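Local coordinates for thioesterase domain-containing protein (Pyrococcus horikoshii, PDB 1IXL) that is of unknown function but has the hot-dog fold of thioesterases and may hydrolyse acyl-CoA thioesters, at residues A[5-10]-A[63-68]; A[30-35]-A[52-57]; A[44-49]-A[79-84]; A[71-76]-A[117-122]; A[88-93]-A[106-111]. One frame throughout, in Å; residues are numbered along the deposited sequence.

Contact 1: A[5-10]-A[63-68]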
# COMPACT_ATOMS: atom_id res chain seq x y z
N GLU A 5 11.15 -12.09 4.37
CA GLU A 5 11.88 -10.84 4.25
C GLU A 5 11.32 -10.07 3.05
O GLU A 5 10.73 -10.65 2.13
CB GLU A 5 13.38 -11.11 4.07
CG GLU A 5 13.70 -12.24 3.12
CD GLU A 5 15.18 -12.64 3.15
OE1 GLU A 5 15.76 -12.76 4.26
OE2 GLU A 5 15.77 -12.83 2.06
N GLN A 6 11.51 -8.75 3.08
CA GLN A 6 11.04 -7.92 1.99
C GLN A 6 11.92 -8.15 0.76
O GLN A 6 13.14 -7.91 0.81
CB GLN A 6 11.10 -6.45 2.39
CG GLN A 6 10.38 -5.58 1.41
CD GLN A 6 10.18 -4.18 1.92
OE1 GLN A 6 10.15 -3.94 3.12
NE2 GLN A 6 10.01 -3.24 1.00
N ARG A 7 11.32 -8.56 -0.34
CA ARG A 7 12.11 -8.83 -1.55
C ARG A 7 11.97 -7.81 -2.68
O ARG A 7 12.55 -7.99 -3.75
CB ARG A 7 11.75 -10.22 -2.08
CG ARG A 7 12.00 -11.36 -1.11
CD ARG A 7 11.48 -12.64 -1.72
NE ARG A 7 12.22 -13.00 -2.94
CZ ARG A 7 11.70 -13.71 -3.94
NH1 ARG A 7 10.45 -14.14 -3.87
NH2 ARG A 7 12.44 -13.99 -5.00
N THR A 8 11.21 -6.74 -2.45
CA THR A 8 11.00 -5.73 -3.48
C THR A 8 10.69 -4.39 -2.85
O THR A 8 10.30 -4.34 -1.68
CB THR A 8 9.81 -6.11 -4.41
OG1 THR A 8 9.71 -5.16 -5.48
CG2 THR A 8 8.48 -6.10 -3.62
N HIS A 9 10.85 -3.31 -3.63
CA HIS A 9 10.54 -1.97 -3.16
C HIS A 9 11.25 -1.67 -1.84
O HIS A 9 10.69 -1.00 -0.98
CB HIS A 9 9.01 -1.83 -2.96
CG HIS A 9 8.23 -1.68 -4.23
ND1 HIS A 9 8.27 -2.62 -5.25
CD2 HIS A 9 7.43 -0.69 -4.67
CE1 HIS A 9 7.53 -2.20 -6.26
NE2 HIS A 9 7.00 -1.03 -5.93
N LYS A 10 12.49 -2.13 -1.72
CA LYS A 10 13.26 -1.97 -0.48
C LYS A 10 13.65 -0.58 -0.02
O LYS A 10 13.82 -0.35 1.18
CB LYS A 10 14.53 -2.84 -0.55
CG LYS A 10 14.29 -4.32 -0.68
CD LYS A 10 15.61 -5.04 -0.96
CE LYS A 10 15.44 -6.53 -1.06
NZ LYS A 10 16.74 -7.20 -1.44
N VAL A 63 2.45 -9.15 -2.74
CA VAL A 63 2.96 -10.04 -3.80
C VAL A 63 4.41 -10.36 -3.46
O VAL A 63 4.84 -11.50 -3.56
CB VAL A 63 2.86 -9.39 -5.18
CG1 VAL A 63 3.46 -10.32 -6.25
CG2 VAL A 63 1.38 -9.08 -5.49
N ASN A 64 5.15 -9.33 -3.09
CA ASN A 64 6.53 -9.46 -2.66
C ASN A 64 7.45 -10.25 -3.58
O ASN A 64 8.15 -11.16 -3.16
CB ASN A 64 6.56 -10.07 -1.25
CG ASN A 64 7.91 -9.93 -0.57
OD1 ASN A 64 8.61 -8.94 -0.76
ND2 ASN A 64 8.28 -10.93 0.24
N GLU A 65 7.43 -9.87 -4.85
CA GLU A 65 8.26 -10.49 -5.87
C GLU A 65 9.13 -9.33 -6.33
O GLU A 65 8.61 -8.24 -6.54
CB GLU A 65 7.37 -11.00 -6.99
CG GLU A 65 7.86 -12.24 -7.63
CD GLU A 65 7.31 -13.49 -6.97
OE1 GLU A 65 6.16 -13.87 -7.29
OE2 GLU A 65 8.03 -14.07 -6.12
N PRO A 66 10.44 -9.53 -6.50
CA PRO A 66 11.34 -8.46 -6.94
C PRO A 66 10.86 -7.51 -8.04
O PRO A 66 10.90 -6.27 -7.89
CB PRO A 66 12.60 -9.21 -7.36
CG PRO A 66 12.62 -10.38 -6.38
CD PRO A 66 11.17 -10.81 -6.36
N THR A 67 10.40 -8.09 -9.15
CA THR A 67 9.94 -7.33 -10.30
C THR A 67 8.46 -6.89 -10.28
O THR A 67 7.95 -6.42 -11.31
CB THR A 67 10.14 -8.16 -11.58
OG1 THR A 67 9.38 -9.37 -11.49
CG2 THR A 67 11.62 -8.49 -11.76
N VAL A 68 7.77 -7.02 -9.15
CA VAL A 68 6.34 -6.64 -9.15
C VAL A 68 6.14 -5.14 -9.44
O VAL A 68 6.95 -4.30 -9.05
CB VAL A 68 5.66 -7.02 -7.80
CG1 VAL A 68 6.25 -6.18 -6.66
CG2 VAL A 68 4.13 -6.84 -7.90
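Asn-64 CG stands anti to its own backbone N (chi1 -166°), and Thr-8 OG1 does likewise (chi1 -175°). Both polar groups thereby reach the facing segment. Asn-64, with positive phi, is the first residue to leave helical geometry after helix 48-63, the central helix of the hot-dog fold. A type I beta turn from Glu-65 to Val-68 follows and leads into strand 68-77. The irregular N-terminal segment 5-10 lies against this link.

The Asn-64 amide grips the opposite backbone twice. Asn-64 OD1 takes a nearly straight bond from Arg-7 N at 2.8 Å, on a lone pair. Asn-64 ND2 donates to Glu-5 O at 3.1 Å, close to the amide plane. Together the two bonds fix the rotation of the amide.

Thr-8 OG1 donates to Pro-66 O at 2.9 Å, from above that carbonyl plane. Thr-8 OG1 in turn accepts a bond from His-9 ND1 at 2.9 Å, in the plane of the imidazole. The hydroxyl therefore serves as donor and acceptor at once.

Nearer solvent, Arg-7 bends at chi3. Pro-66 CD lies over one face of its guanidinium, 3.7 Å from Arg-7 NH2. Arg-7 NH1 and Glu-65 OE2 form a salt bridge at 3.3 Å. Its hydrogen bond is weak, with the two charged planes turned 74° apart. Deeper in, the Thr-8 methyl CG2 meets Val-68 CG1 at 3.8 Å.

Contact 2: A[30-35]-A[52-57]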
# COMPACT_ATOMS: atom_id res chain seq x y z
N VAL A 30 1.28 -2.41 6.26
CA VAL A 30 2.23 -1.30 6.30
C VAL A 30 1.55 -0.13 7.01
O VAL A 30 0.38 0.15 6.77
CB VAL A 30 2.60 -0.85 4.86
CG1 VAL A 30 3.71 0.19 4.92
CG2 VAL A 30 3.03 -2.07 4.02
N GLU A 31 2.27 0.56 7.88
CA GLU A 31 1.69 1.67 8.62
C GLU A 31 2.34 2.98 8.23
O GLU A 31 3.51 3.02 7.82
CB GLU A 31 1.84 1.44 10.13
CG GLU A 31 3.26 1.19 10.58
CD GLU A 31 3.40 1.21 12.11
OE1 GLU A 31 2.52 0.66 12.79
OE2 GLU A 31 4.41 1.76 12.61
N LEU A 32 1.58 4.06 8.35
CA LEU A 32 2.09 5.38 8.01
C LEU A 32 1.55 6.43 8.97
O LEU A 32 0.33 6.50 9.20
CB LEU A 32 1.69 5.76 6.58
CG LEU A 32 2.00 7.18 6.07
CD1 LEU A 32 3.50 7.39 5.97
CD2 LEU A 32 1.37 7.36 4.68
N GLU A 33 2.46 7.21 9.53
CA GLU A 33 2.09 8.32 10.41
C GLU A 33 2.04 9.51 9.45
O GLU A 33 3.05 9.83 8.80
CB GLU A 33 3.17 8.56 11.47
CG GLU A 33 3.13 7.59 12.64
CD GLU A 33 1.90 7.78 13.51
OE1 GLU A 33 1.69 6.96 14.44
OE2 GLU A 33 1.15 8.76 13.27
N THR A 34 0.88 10.13 9.31
CA THR A 34 0.80 11.27 8.40
C THR A 34 1.48 12.49 9.01
O THR A 34 1.43 12.70 10.22
CB THR A 34 -0.66 11.59 8.05
OG1 THR A 34 -1.41 11.83 9.24
CG2 THR A 34 -1.27 10.43 7.27
N ILE A 35 2.15 13.27 8.15
CA ILE A 35 2.88 14.46 8.58
C ILE A 35 2.38 15.73 7.93
O ILE A 35 1.64 15.70 6.94
CB ILE A 35 4.41 14.35 8.32
CG1 ILE A 35 4.66 14.05 6.84
CG2 ILE A 35 5.00 13.26 9.21
CD1 ILE A 35 6.15 13.98 6.48
N PHE A 52 -3.07 6.74 -0.99
CA PHE A 52 -2.98 5.80 -2.12
C PHE A 52 -1.58 5.19 -2.18
O PHE A 52 -1.44 3.99 -2.41
CB PHE A 52 -3.27 6.52 -3.45
CG PHE A 52 -3.08 5.64 -4.68
CD1 PHE A 52 -4.16 4.97 -5.25
CD2 PHE A 52 -1.83 5.47 -5.24
CE1 PHE A 52 -3.98 4.15 -6.38
CE2 PHE A 52 -1.62 4.65 -6.38
CZ PHE A 52 -2.71 3.98 -6.94
N GLY A 53 -0.56 6.02 -1.98
CA GLY A 53 0.81 5.53 -2.03
C GLY A 53 1.00 4.45 -0.99
O GLY A 53 1.61 3.42 -1.26
N LEU A 54 0.49 4.69 0.21
CA LEU A 54 0.60 3.67 1.26
C LEU A 54 -0.10 2.39 0.82
O LEU A 54 0.46 1.28 0.95
CB LEU A 54 -0.01 4.18 2.58
CG LEU A 54 -0.37 3.12 3.64
CD1 LEU A 54 0.88 2.42 4.15
CD2 LEU A 54 -1.09 3.79 4.80
N ALA A 55 -1.32 2.50 0.32
CA ALA A 55 -2.03 1.28 -0.11
C ALA A 55 -1.29 0.55 -1.25
O ALA A 55 -1.22 -0.68 -1.27
CB ALA A 55 -3.46 1.62 -0.55
N ASP A 56 -0.77 1.32 -2.20
CA ASP A 56 -0.02 0.80 -3.36
C ASP A 56 1.18 -0.03 -2.85
O ASP A 56 1.42 -1.16 -3.30
CB ASP A 56 0.47 2.02 -4.19
CG ASP A 56 1.33 1.64 -5.41
OD1 ASP A 56 1.76 0.47 -5.54
OD2 ASP A 56 1.60 2.57 -6.23
N TYR A 57 1.93 0.53 -1.92
CA TYR A 57 3.09 -0.14 -1.35
C TYR A 57 2.69 -1.44 -0.64
O TYR A 57 3.39 -2.44 -0.77
CB TYR A 57 3.84 0.84 -0.40
CG TYR A 57 5.11 0.33 0.31
CD1 TYR A 57 6.02 -0.52 -0.34
CD2 TYR A 57 5.45 0.81 1.58
CE1 TYR A 57 7.24 -0.86 0.26
CE2 TYR A 57 6.66 0.49 2.19
CZ TYR A 57 7.56 -0.34 1.52
OH TYR A 57 8.79 -0.60 2.07
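Tyr-57 OH is held by two hydrogen bonds, from Arg-14 NH1 and from Gln-6 NE2. These grip the far end of a buried side chain whose CG is anti to the backbone N (chi1 -180°). Within segment 30-35, the near part of the ring meets Val-30. Val-30 CG1 comes within 3.8 Å of Tyr-57 CD2, and the two side chains cross at about a right angle.

The same methyl also touches Leu-54. Val-30 CG1 lies 3.7 Å from Leu-54 CD1, so it bridges two residues of the helix. Leu-54 has CG anti to the backbone N (chi1 161°), which sends its fork towards the strand. One prong, Leu-54 CD1, is also 3.5 Å from Val-30 O. The other, Leu-54 CD2, packs on Leu-32 CB at 3.8 Å. In return Leu-32 CD2 comes within 4.1 Å of Leu-54 CB, the two leucines sliding past each other in opposite directions.

This is the core of the hot-dog fold, where helix 48-63 packs against the antiparallel sheet. The axes of strand 30-33 and helix 52-57 approach to 8.7 Å and run nearly antiparallel, at 160°. Val-30 and Leu-32 point their CB atoms at the helix. Glu-31, between them, points away and forms a salt bridge with Lys-86. Leu-54 also touches Leu-87, Ala-89 and Val-107, on the next two strands of the sheet.

Contact 3: A[44-49]-A[79-84]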
# COMPACT_ATOMS: atom_id res chain seq x y z
N GLY A 44 -5.75 20.94 7.71
CA GLY A 44 -4.98 19.74 7.94
C GLY A 44 -5.38 18.53 7.12
O GLY A 44 -5.02 17.41 7.46
N LEU A 45 -6.13 18.74 6.05
CA LEU A 45 -6.56 17.64 5.21
C LEU A 45 -5.35 17.04 4.48
O LEU A 45 -4.60 17.75 3.82
CB LEU A 45 -7.62 18.11 4.21
CG LEU A 45 -8.15 17.11 3.18
CD1 LEU A 45 -8.86 15.95 3.88
CD2 LEU A 45 -9.11 17.83 2.23
N VAL A 46 -5.16 15.73 4.64
CA VAL A 46 -4.06 15.02 4.00
C VAL A 46 -4.41 14.66 2.56
O VAL A 46 -5.50 14.16 2.26
CB VAL A 46 -3.70 13.73 4.77
CG1 VAL A 46 -2.66 12.91 3.97
CG2 VAL A 46 -3.13 14.10 6.15
N HIS A 47 -3.49 14.91 1.65
CA HIS A 47 -3.74 14.61 0.25
C HIS A 47 -3.91 13.10 0.04
O HIS A 47 -3.13 12.31 0.55
CB HIS A 47 -2.58 15.13 -0.61
CG HIS A 47 -2.85 15.08 -2.08
ND1 HIS A 47 -4.01 15.55 -2.64
CD2 HIS A 47 -2.09 14.63 -3.10
CE1 HIS A 47 -3.96 15.39 -3.95
NE2 HIS A 47 -2.81 14.83 -4.26
N GLY A 48 -4.94 12.72 -0.72
CA GLY A 48 -5.22 11.32 -0.98
C GLY A 48 -4.09 10.59 -1.70
O GLY A 48 -4.03 9.35 -1.70
N GLY A 49 -3.18 11.35 -2.31
CA GLY A 49 -2.07 10.71 -2.99
C GLY A 49 -1.20 9.94 -2.00
O GLY A 49 -0.61 8.91 -2.34
N LYS A 79 -13.20 7.98 3.86
CA LYS A 79 -13.17 8.98 4.95
C LYS A 79 -11.95 9.87 4.79
O LYS A 79 -10.88 9.40 4.40
CB LYS A 79 -13.06 8.30 6.31
CG LYS A 79 -14.29 7.56 6.77
CD LYS A 79 -14.03 7.00 8.17
CE LYS A 79 -15.32 6.73 8.92
NZ LYS A 79 -16.16 5.73 8.20
N PRO A 80 -12.09 11.18 5.09
CA PRO A 80 -10.97 12.11 4.96
C PRO A 80 -9.89 11.80 5.99
O PRO A 80 -10.19 11.36 7.09
CB PRO A 80 -11.62 13.47 5.18
CG PRO A 80 -12.70 13.15 6.23
CD PRO A 80 -13.28 11.87 5.65
N VAL A 81 -8.63 12.03 5.63
CA VAL A 81 -7.53 11.77 6.54
C VAL A 81 -6.96 13.12 6.97
O VAL A 81 -6.78 14.01 6.14
CB VAL A 81 -6.42 10.91 5.84
CG1 VAL A 81 -5.17 10.82 6.71
CG2 VAL A 81 -6.96 9.52 5.57
N LYS A 82 -6.68 13.25 8.26
CA LYS A 82 -6.16 14.50 8.80
C LYS A 82 -4.73 14.32 9.29
O LYS A 82 -4.38 13.27 9.80
CB LYS A 82 -7.10 14.96 9.94
CG LYS A 82 -6.41 15.48 11.18
CD LYS A 82 -7.40 15.76 12.31
CE LYS A 82 -8.22 17.01 12.03
NZ LYS A 82 -7.36 18.23 11.93
N VAL A 83 -3.89 15.34 9.13
CA VAL A 83 -2.50 15.25 9.59
C VAL A 83 -2.51 14.80 11.04
O VAL A 83 -3.28 15.32 11.84
CB VAL A 83 -1.76 16.60 9.51
CG1 VAL A 83 -0.49 16.55 10.36
CG2 VAL A 83 -1.41 16.90 8.06
N GLY A 84 -1.65 13.84 11.37
CA GLY A 84 -1.63 13.33 12.73
C GLY A 84 -2.27 11.95 12.79
O GLY A 84 -2.04 11.21 13.75
O HOH W 1 -7.77 12.53 3.00
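Val-46, Val-81 and Gly-44 bury the most surface here. They join the loop that leads into the central helix of the hot-dog fold to the loop between strands 68-77 and 86-97. A single beta bridge pairs Leu-45 with Lys-82.

Val-46 N donates to Val-81 O at 2.8 Å, almost straight and in the carbonyl plane. Val-83 N donates to Gly-44 O at 2.9 Å, also in plane. Gly-44 has backbone angles that by themselves call for glycine (phi 87°, psi 17°).

The valines pack beside these bonds. Val-46 CB meets Val-81 CG1 at 3.8 Å. Val-46 CG2, anti to its carbonyl carbon, presses over the other backbone, 3.3 Å from Val-83 N. Val-46 CG2 also meets the methyl Val-83 CG2 at 3.8 Å. Met-38 covers Val-46 further, and Val-114 of strand 112-123 touches Val-81.

Outside the valines, Leu-45 CD1 rests on Pro-80 CB at 3.9 Å, the two side chains crossing at about a right angle. One water extends the backbone pairing. It accepts from Val-81 N at 2.8 Å and donates to Val-46 O at 2.9 Å.

Contact 4: A[71-76]-A[117-122]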
# COMPACT_ATOMS: atom_id res chain seq x y z
N GLY A 71 -0.07 -2.11 -12.23
CA GLY A 71 -0.54 -1.79 -13.58
C GLY A 71 -1.80 -0.94 -13.60
O GLY A 71 -1.93 -0.01 -14.40
N LYS A 72 -2.71 -1.27 -12.70
CA LYS A 72 -3.99 -0.59 -12.64
C LYS A 72 -4.52 -0.64 -11.22
O LYS A 72 -4.20 -1.56 -10.45
CB LYS A 72 -4.97 -1.28 -13.58
CG LYS A 72 -6.34 -0.68 -13.63
CD LYS A 72 -7.25 -1.51 -14.55
CE LYS A 72 -7.59 -2.85 -13.92
NZ LYS A 72 -8.88 -3.39 -14.45
N ALA A 73 -5.36 0.33 -10.88
CA ALA A 73 -5.94 0.38 -9.55
C ALA A 73 -7.28 1.10 -9.60
O ALA A 73 -7.48 2.00 -10.40
CB ALA A 73 -4.99 1.10 -8.59
N GLU A 74 -8.20 0.66 -8.75
CA GLU A 74 -9.49 1.30 -8.64
C GLU A 74 -9.58 1.53 -7.13
O GLU A 74 -9.42 0.60 -6.35
CB GLU A 74 -10.60 0.36 -9.11
CG GLU A 74 -10.43 -0.01 -10.59
CD GLU A 74 -11.26 -1.22 -10.99
OE1 GLU A 74 -11.39 -2.15 -10.16
OE2 GLU A 74 -11.76 -1.24 -12.14
N VAL A 75 -9.80 2.77 -6.72
CA VAL A 75 -9.88 3.04 -5.29
C VAL A 75 -11.02 3.98 -4.95
O VAL A 75 -11.47 4.77 -5.79
CB VAL A 75 -8.57 3.67 -4.76
CG1 VAL A 75 -7.39 2.70 -4.93
CG2 VAL A 75 -8.30 5.00 -5.48
N ARG A 76 -11.51 3.86 -3.73
CA ARG A 76 -12.59 4.71 -3.22
C ARG A 76 -12.05 5.27 -1.92
O ARG A 76 -11.55 4.52 -1.07
CB ARG A 76 -13.85 3.90 -2.90
CG ARG A 76 -14.58 3.35 -4.10
CD ARG A 76 -15.67 2.37 -3.69
NE ARG A 76 -16.20 1.68 -4.87
CZ ARG A 76 -17.10 2.20 -5.69
NH1 ARG A 76 -17.58 3.42 -5.46
NH2 ARG A 76 -17.50 1.52 -6.76
N GLY A 117 -9.59 -0.52 -2.08
CA GLY A 117 -9.30 -0.60 -3.49
C GLY A 117 -8.81 -1.94 -3.98
O GLY A 117 -8.47 -2.80 -3.17
N LYS A 118 -8.83 -2.11 -5.30
CA LYS A 118 -8.34 -3.31 -5.94
C LYS A 118 -7.10 -2.88 -6.72
O LYS A 118 -7.14 -1.89 -7.45
CB LYS A 118 -9.36 -3.88 -6.92
CG LYS A 118 -10.53 -4.58 -6.25
CD LYS A 118 -11.16 -5.60 -7.20
CE LYS A 118 -12.53 -6.03 -6.68
NZ LYS A 118 -12.61 -5.89 -5.19
N PHE A 119 -6.00 -3.59 -6.53
CA PHE A 119 -4.75 -3.27 -7.21
C PHE A 119 -4.35 -4.45 -8.10
O PHE A 119 -4.21 -5.59 -7.62
CB PHE A 119 -3.66 -2.97 -6.17
CG PHE A 119 -3.94 -1.72 -5.36
CD1 PHE A 119 -4.99 -1.69 -4.45
CD2 PHE A 119 -3.20 -0.56 -5.57
CE1 PHE A 119 -5.31 -0.50 -3.76
CE2 PHE A 119 -3.51 0.62 -4.89
CZ PHE A 119 -4.55 0.65 -3.99
N TYR A 120 -4.19 -4.18 -9.39
CA TYR A 120 -3.84 -5.19 -10.39
C TYR A 120 -2.34 -5.09 -10.59
O TYR A 120 -1.83 -4.15 -11.21
CB TYR A 120 -4.61 -4.94 -11.69
CG TYR A 120 -6.11 -4.91 -11.49
CD1 TYR A 120 -6.71 -3.89 -10.75
CD2 TYR A 120 -6.93 -5.92 -12.00
CE1 TYR A 120 -8.07 -3.87 -10.52
CE2 TYR A 120 -8.30 -5.91 -11.77
CZ TYR A 120 -8.87 -4.88 -11.03
OH TYR A 120 -10.21 -4.85 -10.78
N CYS A 121 -1.65 -6.10 -10.05
CA CYS A 121 -0.20 -6.17 -10.05
C CYS A 121 0.38 -7.21 -11.02
O CYS A 121 -0.23 -8.26 -11.26
CB CYS A 121 0.27 -6.50 -8.62
SG CYS A 121 -0.64 -5.59 -7.30
N TYR A 122 1.56 -6.90 -11.55
CA TYR A 122 2.22 -7.78 -12.51
C TYR A 122 3.64 -8.11 -12.11
O TYR A 122 4.43 -7.21 -11.83
CB TYR A 122 2.28 -7.11 -13.88
CG TYR A 122 0.93 -6.96 -14.52
CD1 TYR A 122 0.36 -8.02 -15.24
CD2 TYR A 122 0.20 -5.78 -14.38
CE1 TYR A 122 -0.91 -7.90 -15.80
CE2 TYR A 122 -1.06 -5.65 -14.93
CZ TYR A 122 -1.62 -6.71 -15.64
OH TYR A 122 -2.88 -6.58 -16.14
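Strands 71-76 and 117-122 run antiparallel, their axes 4.7 Å apart and 175° between their directions. Tyr-120 is the centre of the face that carries Lys-72 and Glu-74. Lys-72 lies alongside it and bends at chi3 (72°), which folds the chain end over the ring. Lys-72 CE sits over the centre of the Tyr-120 ring, 3.4 Å from the centroid, as a CH-pi contact. Lys-72 NZ follows as a cation-pi contact, 3.8 Å from the centroid of the Tyr-120 ring. Glu-74 comes to the rim of the ring. Tyr-120 OH donates to Glu-74 OE1 at 3.0 Å, meeting it from above the carboxylate plane. Carboxylate and ring stand nearly perpendicular (87°). The phenol is therefore held by its face and by its hydroxyl.

The pair lies at the edge of the hot-dog sheet, where 68-77 is the outermost strand within this chain. Lys-72 with Tyr-120 and Glu-74 with Lys-118 are hydrogen-bonded pairs. Ala-73 with Phe-119 and Val-75 with Gly-117 are non-hydrogen-bonded pairs. Gly-71 and Lys-72 both face Tyr-120 in a classic beta bulge. Tyr-120 O takes a bond from Gly-71 N at 2.9 Å and a weak one from Lys-72 N.

Phe-119 is on the face turned to helix 48-63 and touches Ala-55 and Ala-59 there. Across the strands, Ala-73 CB meets Phe-119 CD2 at 3.9 Å. Val-75 CG1 reaches the ring tip, 3.6 Å from Phe-119 CZ. Gly-117 has no side chain, and Val-75 CG1 lies 4.1 Å from Gly-117 CA.

Contact 5: A[88-93]-A[106-111]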
# COMPACT_ATOMS: atom_id res chain seq x y z
N VAL A 88 -2.98 2.36 8.68
CA VAL A 88 -2.46 1.01 8.46
C VAL A 88 -3.14 0.39 7.23
O VAL A 88 -4.35 0.22 7.20
CB VAL A 88 -2.71 0.06 9.65
CG1 VAL A 88 -2.13 -1.34 9.32
CG2 VAL A 88 -2.07 0.61 10.91
N ALA A 89 -2.36 0.05 6.22
CA ALA A 89 -2.90 -0.57 5.03
C ALA A 89 -2.73 -2.08 5.15
O ALA A 89 -1.65 -2.55 5.50
CB ALA A 89 -2.15 -0.05 3.81
N LYS A 90 -3.81 -2.82 4.89
CA LYS A 90 -3.81 -4.28 4.92
C LYS A 90 -4.13 -4.78 3.50
O LYS A 90 -5.21 -4.55 2.98
CB LYS A 90 -4.84 -4.78 5.94
CG LYS A 90 -4.50 -4.27 7.35
CD LYS A 90 -5.39 -4.83 8.46
CE LYS A 90 -5.12 -4.07 9.76
NZ LYS A 90 -6.01 -4.56 10.86
N ALA A 91 -3.15 -5.45 2.90
CA ALA A 91 -3.25 -5.95 1.52
C ALA A 91 -3.24 -7.47 1.40
O ALA A 91 -2.39 -8.13 1.98
CB ALA A 91 -2.08 -5.38 0.71
N LYS A 92 -4.19 -8.03 0.64
CA LYS A 92 -4.23 -9.48 0.45
C LYS A 92 -4.46 -9.85 -1.01
O LYS A 92 -5.27 -9.24 -1.69
CB LYS A 92 -5.34 -10.12 1.30
CG LYS A 92 -5.42 -11.65 1.11
CD LYS A 92 -6.37 -12.32 2.08
CE LYS A 92 -7.82 -11.94 1.84
NZ LYS A 92 -8.74 -12.83 2.64
N ILE A 93 -3.70 -10.83 -1.51
CA ILE A 93 -3.88 -11.27 -2.88
C ILE A 93 -5.23 -11.98 -2.88
O ILE A 93 -5.43 -12.91 -2.10
CB ILE A 93 -2.79 -12.25 -3.32
CG1 ILE A 93 -1.44 -11.54 -3.39
CG2 ILE A 93 -3.14 -12.85 -4.68
CD1 ILE A 93 -0.28 -12.46 -3.75
N LYS A 106 -7.22 -2.34 2.06
CA LYS A 106 -8.08 -1.48 2.83
C LYS A 106 -7.14 -0.73 3.75
O LYS A 106 -6.24 -1.33 4.34
CB LYS A 106 -9.10 -2.31 3.64
CG LYS A 106 -10.32 -2.71 2.82
CD LYS A 106 -11.49 -3.08 3.71
CE LYS A 106 -11.71 -4.57 3.75
NZ LYS A 106 -12.10 -5.05 2.39
N VAL A 107 -7.31 0.58 3.83
CA VAL A 107 -6.46 1.36 4.70
C VAL A 107 -7.32 1.77 5.89
O VAL A 107 -8.41 2.29 5.70
CB VAL A 107 -5.92 2.60 3.99
CG1 VAL A 107 -5.05 3.41 4.96
CG2 VAL A 107 -5.10 2.18 2.75
N TYR A 108 -6.80 1.52 7.10
CA TYR A 108 -7.52 1.83 8.34
C TYR A 108 -6.91 2.92 9.20
O TYR A 108 -5.70 3.15 9.17
CB TYR A 108 -7.59 0.58 9.25
CG TYR A 108 -8.26 -0.64 8.64
CD1 TYR A 108 -7.57 -1.46 7.74
CD2 TYR A 108 -9.58 -0.94 8.93
CE1 TYR A 108 -8.20 -2.56 7.13
CE2 TYR A 108 -10.22 -2.03 8.34
CZ TYR A 108 -9.53 -2.84 7.44
OH TYR A 108 -10.18 -3.90 6.84
N ARG A 109 -7.76 3.58 9.98
CA ARG A 109 -7.30 4.56 10.96
C ARG A 109 -8.01 3.91 12.15
O ARG A 109 -9.21 4.06 12.32
CB ARG A 109 -7.87 5.95 10.69
CG ARG A 109 -7.46 6.97 11.77
CD ARG A 109 -7.98 8.33 11.39
NE ARG A 109 -9.42 8.28 11.18
CZ ARG A 109 -10.06 9.05 10.31
NH1 ARG A 109 -9.38 9.91 9.56
NH2 ARG A 109 -11.37 8.94 10.17
N GLU A 110 -7.25 3.13 12.92
CA GLU A 110 -7.81 2.37 14.02
C GLU A 110 -8.81 1.40 13.37
O GLU A 110 -8.39 0.56 12.56
CB GLU A 110 -8.46 3.29 15.05
CG GLU A 110 -7.45 4.30 15.60
CD GLU A 110 -7.95 5.07 16.79
OE1 GLU A 110 -9.03 5.69 16.69
OE2 GLU A 110 -7.26 5.06 17.84
N GLU A 111 -10.10 1.50 13.67
CA GLU A 111 -11.05 0.56 13.06
C GLU A 111 -11.77 1.06 11.82
O GLU A 111 -12.42 0.30 11.11
CB GLU A 111 -12.12 0.12 14.08
CG GLU A 111 -11.59 -0.71 15.24
CD GLU A 111 -10.85 -1.94 14.77
OE1 GLU A 111 -9.73 -1.79 14.23
OE2 GLU A 111 -11.39 -3.06 14.92
O HOH W 2 -7.78 -2.30 11.96
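Lys-90 and Tyr-108 make the closest side-chain meeting on their face of the sheet. The lysine chain is extended beyond CG and crosses the tyrosine at about a right angle. Lys-90 CD lies 3.8 Å from Tyr-108 CE1. Lys-90 NZ goes on over the ring face as a long cation-pi contact, 4.9 Å from the Tyr-108 centroid and 20° off the ring normal. Tyr-108 CG stands anti to its carbonyl carbon (chi1 -58°), which lays the ring edge against Val-88 O.

On the other face, Ala-89 CB touches Val-107 CG2 at 3.8 Å. Both are buried under helix 48-63, where Ala-89 meets Leu-54 and Ala-58, and Val-107 meets Ala-55.

The backbone sets this register. Val-88 with Tyr-108 and Lys-90 with Lys-106 are hydrogen-bonded pairs, with Ala-89 and Val-107 the non-hydrogen-bonded pair between them. Tyr-108 N donates to Val-88 O at 2.8 Å, from above the carbonyl plane. Lys-90 N meets Lys-106 O at 2.9 Å, nearly along the C=O axis. The strands form the hairpin 86-97 and 100-109 of the hot-dog sheet and cross at 151°. Beyond Tyr-108, Arg-109 holds the strand end through salt bridges to Asp-85 and Glu-112.

Water 2 ties the lysine to the turn after the strand. It accepts from Lys-90 NZ at 3.1 Å and donates to Glu-110 O at 3.0 Å. The ammonium thus has a ring face and a water as partners. The carboxylate of Glu-111 is near but not in contact, so its negative charge would probably favour the protonated lysine only modestly.

Helix 48-63 ties the set together. Contact 2 packs it on the sheet, contact 3 lies at its start and contact 1 at its end, the centres of contacts 1 and 3 being about 28 Å apart. Contacts 2 and 5 share neighbouring strands, with centres about 10 Å apart, and Val-30 O bonds to Ala-89 N. Phe-119 of contact 4 packs on Phe-52 and Ala-55 of contact 2. Gln-6 links contact 1 to contact 2 through Tyr-57. Arg-109 of contact 5 bonds to Pro-80 O of contact 3. Contacts 4 and 5 reach the same sheet without touching, their nearest atoms about 5 Å apart. No catalytic residue or ligand is established among them.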